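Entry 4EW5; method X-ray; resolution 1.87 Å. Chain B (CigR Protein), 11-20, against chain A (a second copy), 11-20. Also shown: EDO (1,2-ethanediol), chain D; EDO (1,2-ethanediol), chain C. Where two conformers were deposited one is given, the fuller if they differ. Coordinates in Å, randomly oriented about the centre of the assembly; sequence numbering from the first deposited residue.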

# COMPACT_ATOMS: atom_id res chain seq x y z
N VAL B 11 5.31 -6.67 -1.44
CA VAL B 11 3.85 -6.79 -1.33
C VAL B 11 3.22 -5.40 -1.07
O VAL B 11 2.22 -5.03 -1.70
CB VAL B 11 3.46 -7.81 -0.24
CG1 VAL B 11 1.92 -7.72 0.05
CG2 VAL B 11 3.94 -9.23 -0.69
N GLU B 12 3.81 -4.63 -0.16
CA GLU B 12 3.20 -3.32 0.14
C GLU B 12 3.25 -2.38 -1.06
O GLU B 12 2.35 -1.51 -1.21
CB GLU B 12 3.84 -2.72 1.38
CG GLU B 12 3.37 -3.49 2.62
CD GLU B 12 3.91 -2.96 3.93
OE1 GLU B 12 4.91 -2.17 3.93
OE2 GLU B 12 3.34 -3.39 4.99
N SER B 13 4.32 -2.47 -1.88
CA SER B 13 4.39 -1.68 -3.11
C SER B 13 3.28 -2.12 -4.09
O SER B 13 2.69 -1.31 -4.75
CB SER B 13 5.76 -1.83 -3.78
OG SER B 13 6.82 -1.45 -2.93
N ASP B 14 3.00 -3.40 -4.15
CA ASP B 14 1.95 -3.95 -5.06
C ASP B 14 0.58 -3.47 -4.56
O ASP B 14 -0.30 -3.10 -5.39
CB ASP B 14 1.94 -5.47 -5.07
CG ASP B 14 3.19 -6.07 -5.76
OD1 ASP B 14 3.77 -5.38 -6.68
OD2 ASP B 14 3.48 -7.22 -5.41
N ILE B 15 0.37 -3.52 -3.25
CA ILE B 15 -0.89 -3.03 -2.70
C ILE B 15 -1.09 -1.54 -3.03
O ILE B 15 -2.15 -1.10 -3.54
CB ILE B 15 -1.08 -3.31 -1.21
CG1 ILE B 15 -1.07 -4.84 -0.95
CG2 ILE B 15 -2.35 -2.59 -0.71
CD1 ILE B 15 -0.92 -5.13 0.53
N SER B 16 -0.04 -0.76 -2.80
CA SER B 16 -0.07 0.68 -3.03
C SER B 16 -0.30 1.02 -4.48
O SER B 16 -1.06 1.94 -4.80
CB SER B 16 1.23 1.36 -2.54
OG SER B 16 1.43 1.12 -1.20
N TYR B 17 0.31 0.29 -5.40
CA TYR B 17 0.05 0.53 -6.80
C TYR B 17 -1.41 0.26 -7.15
O TYR B 17 -2.07 1.00 -7.86
CB TYR B 17 1.01 -0.31 -7.68
CG TYR B 17 0.61 -0.32 -9.09
CD1 TYR B 17 0.91 0.76 -9.90
CD2 TYR B 17 -0.18 -1.37 -9.60
CE1 TYR B 17 0.44 0.82 -11.19
CE2 TYR B 17 -0.62 -1.36 -10.92
CZ TYR B 17 -0.30 -0.24 -11.70
OH TYR B 17 -0.72 -0.17 -13.00
N ALA B 18 -1.94 -0.82 -6.63
CA ALA B 18 -3.34 -1.25 -6.94
C ALA B 18 -4.30 -0.21 -6.42
O ALA B 18 -5.31 0.03 -7.07
CB ALA B 18 -3.68 -2.61 -6.31
N VAL B 19 -4.07 0.31 -5.22
CA VAL B 19 -4.96 1.33 -4.61
C VAL B 19 -4.89 2.55 -5.52
O VAL B 19 -5.89 3.04 -5.94
CB VAL B 19 -4.46 1.73 -3.21
CG1 VAL B 19 -5.15 3.04 -2.77
CG2 VAL B 19 -4.73 0.59 -2.23
N ALA B 20 -3.67 3.07 -5.79
CA ALA B 20 -3.52 4.25 -6.60
C ALA B 20 -4.11 4.08 -8.00
O ALA B 20 -4.85 4.93 -8.51
CB ALA B 20 -2.07 4.74 -6.67
C1 EDO D . 7.03 -4.79 1.40
O1 EDO D . 5.71 -5.18 1.97
C2 EDO D . 7.04 -4.65 -0.12
O2 EDO D . 7.23 -3.38 -0.73
C1 EDO C . -9.97 2.62 12.07
O1 EDO C . -11.04 2.58 13.11
C2 EDO C . -8.54 2.33 12.60
O2 EDO C . -7.37 2.89 11.89
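Chain A, residues 11-20: VESDISYAVA

The apolar part of the contact is built from B:Ile15, B:Val19, A:Ile15 and A:Val19, all four with CA-to-CB bonds pointing toward the other helix. B:Ile15 CG2 lies 3.6 Å from A:Val19 CG1, and B:Val19 CG2 approaches that same A:Val19 CG1 at 3.6 Å, so one methyl of A:Val19 touches two side chains of chain B. The reciprocal pair is looser, with B:Val19 CB 4.0 Å from A:Ile15 CG2. The two isoleucines share one rotamer (chi1 m, chi2 t), whereas the valines differ: B:Val19 is t and A:Val19 is p, a local departure from twofold symmetry.

Chain A presents residues 11-20 as a helix, as chain B does. Its phi values run from -57° to -76° and its psi values from -34° to -50°, and backbone hydrogen bonds run from residue i+4 to residue i, from A:Ile15 N to A:Val11 O at 2.9 Å through A:Ala20 N to A:Ser16 O at 3.2 Å. The N-to-C directions of the two helices differ by 62°, and their axes approach to 8.3 Å. The register is reciprocal: CA-CA distances are 5.5 Å for B:Glu12 and A:Glu12, 5.7 Å for B:Ile15 and A:Ser16 and likewise for B:Ser16 and A:Ile15, and 7.3 Å for B:Val19 and A:Val19. The backbones are therefore closer at B:Glu12 and A:Glu12 than at B:Val19 and A:Val19.

Small serine side chains occupy the close crossing. B:Ser16 OG is 3.5 Å from A:Ile15 CB, and A:Ser16 OG is 3.5 Å from B:Ile15 CB. Each hydroxyl donates within its own helix, A:Ser16 OG to A:Glu12 O at 2.9 Å and B:Ser16 OG to B:Glu12 O at 2.8 Å. Across the contact, B:Glu12 O and A:Ser16 OG are 3.4 Å apart, but the angle is poor for a hydrogen bond. The serines thus pack between the helices while their polar needs are met locally.

Farther out, B:Glu12 CB and A:Glu12 CB stand 4.1 Å apart, but the side chains diverge. B:Glu12 has an extended chi2 (t) and reaches A:Ser13; A:Glu12 has chi2 p, and its end leads away. B:Glu12 OE1 lies 2.1 Å from A:Ser13 OG, too short for a hydrogen bond; A:Ser13 was deposited in two conformers, so this separation need not describe a single real arrangement. A water offers a sounder polar link, donating to A:Ser13 O at 2.8 Å and to B:Glu12 OE2 at 3.1 Å. No direct hydrogen bond joins the stretches, which together bury 462 Å².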

# COMPACT_ATOMS: atom_id res chain seq x y z
N VAL A 11 5.60 4.86 3.64
CA VAL A 11 4.39 5.33 2.97
C VAL A 11 3.59 4.13 2.40
O VAL A 11 2.34 4.04 2.48
CB VAL A 11 4.80 6.28 1.83
CG1 VAL A 11 3.61 6.50 0.88
CG2 VAL A 11 5.43 7.60 2.37
N GLU A 12 4.29 3.17 1.82
CA GLU A 12 3.59 2.03 1.25
C GLU A 12 2.90 1.19 2.35
O GLU A 12 1.83 0.63 2.15
CB GLU A 12 4.54 1.21 0.39
CG GLU A 12 5.11 1.97 -0.78
CD GLU A 12 6.40 2.82 -0.41
OE1 GLU A 12 6.96 2.78 0.77
OE2 GLU A 12 6.86 3.54 -1.34
N SER A 13 3.51 1.10 3.53
CA SER A 13 2.86 0.39 4.64
C SER A 13 1.60 1.15 5.06
O SER A 13 0.61 0.51 5.34
CB SER A 13 3.82 0.18 5.81
OG SER A 13 4.87 -0.67 5.44
N ASP A 14 1.63 2.49 5.08
CA ASP A 14 0.46 3.30 5.45
C ASP A 14 -0.68 3.03 4.43
O ASP A 14 -1.82 2.85 4.77
CB ASP A 14 0.74 4.78 5.48
CG ASP A 14 1.74 5.18 6.56
OD1 ASP A 14 2.03 4.36 7.45
OD2 ASP A 14 2.35 6.23 6.41
N ILE A 15 -0.34 3.12 3.16
CA ILE A 15 -1.35 2.87 2.11
C ILE A 15 -1.97 1.48 2.24
O ILE A 15 -3.20 1.33 2.12
CB ILE A 15 -0.78 3.13 0.71
CG1 ILE A 15 -0.43 4.59 0.59
CG2 ILE A 15 -1.81 2.74 -0.37
CD1 ILE A 15 0.39 5.02 -0.66
N SER A 16 -1.15 0.47 2.48
CA SER A 16 -1.56 -0.89 2.59
C SER A 16 -2.46 -1.14 3.78
O SER A 16 -3.50 -1.79 3.65
CB SER A 16 -0.37 -1.84 2.71
OG SER A 16 0.42 -1.82 1.58
N TYR A 17 -2.08 -0.63 4.92
CA TYR A 17 -2.98 -0.68 6.10
C TYR A 17 -4.31 0.03 5.78
O TYR A 17 -5.37 -0.50 6.09
CB TYR A 17 -2.36 0.01 7.32
CG TYR A 17 -3.32 0.12 8.42
CD1 TYR A 17 -3.61 -1.00 9.20
CD2 TYR A 17 -4.03 1.30 8.67
CE1 TYR A 17 -4.57 -0.95 10.19
CE2 TYR A 17 -4.99 1.38 9.72
CZ TYR A 17 -5.27 0.22 10.43
OH TYR A 17 -6.18 0.28 11.46
N ALA A 18 -4.26 1.22 5.18
CA ALA A 18 -5.51 2.00 5.00
C ALA A 18 -6.52 1.25 4.18
O ALA A 18 -7.71 1.26 4.50
CB ALA A 18 -5.26 3.37 4.42
N VAL A 19 -6.08 0.61 3.10
CA VAL A 19 -7.05 -0.10 2.24
C VAL A 19 -7.54 -1.42 2.88
O VAL A 19 -8.73 -1.77 2.81
CB VAL A 19 -6.50 -0.34 0.80
CG1 VAL A 19 -5.34 -1.33 0.78
CG2 VAL A 19 -7.69 -0.82 -0.06
N ALA A 20 -6.65 -2.10 3.61
CA ALA A 20 -7.00 -3.34 4.33
C ALA A 20 -8.00 -3.02 5.41
O ALA A 20 -8.97 -3.79 5.62
CB ALA A 20 -5.73 -4.09 4.87
O HOH W 1 0.90 -2.08 6.46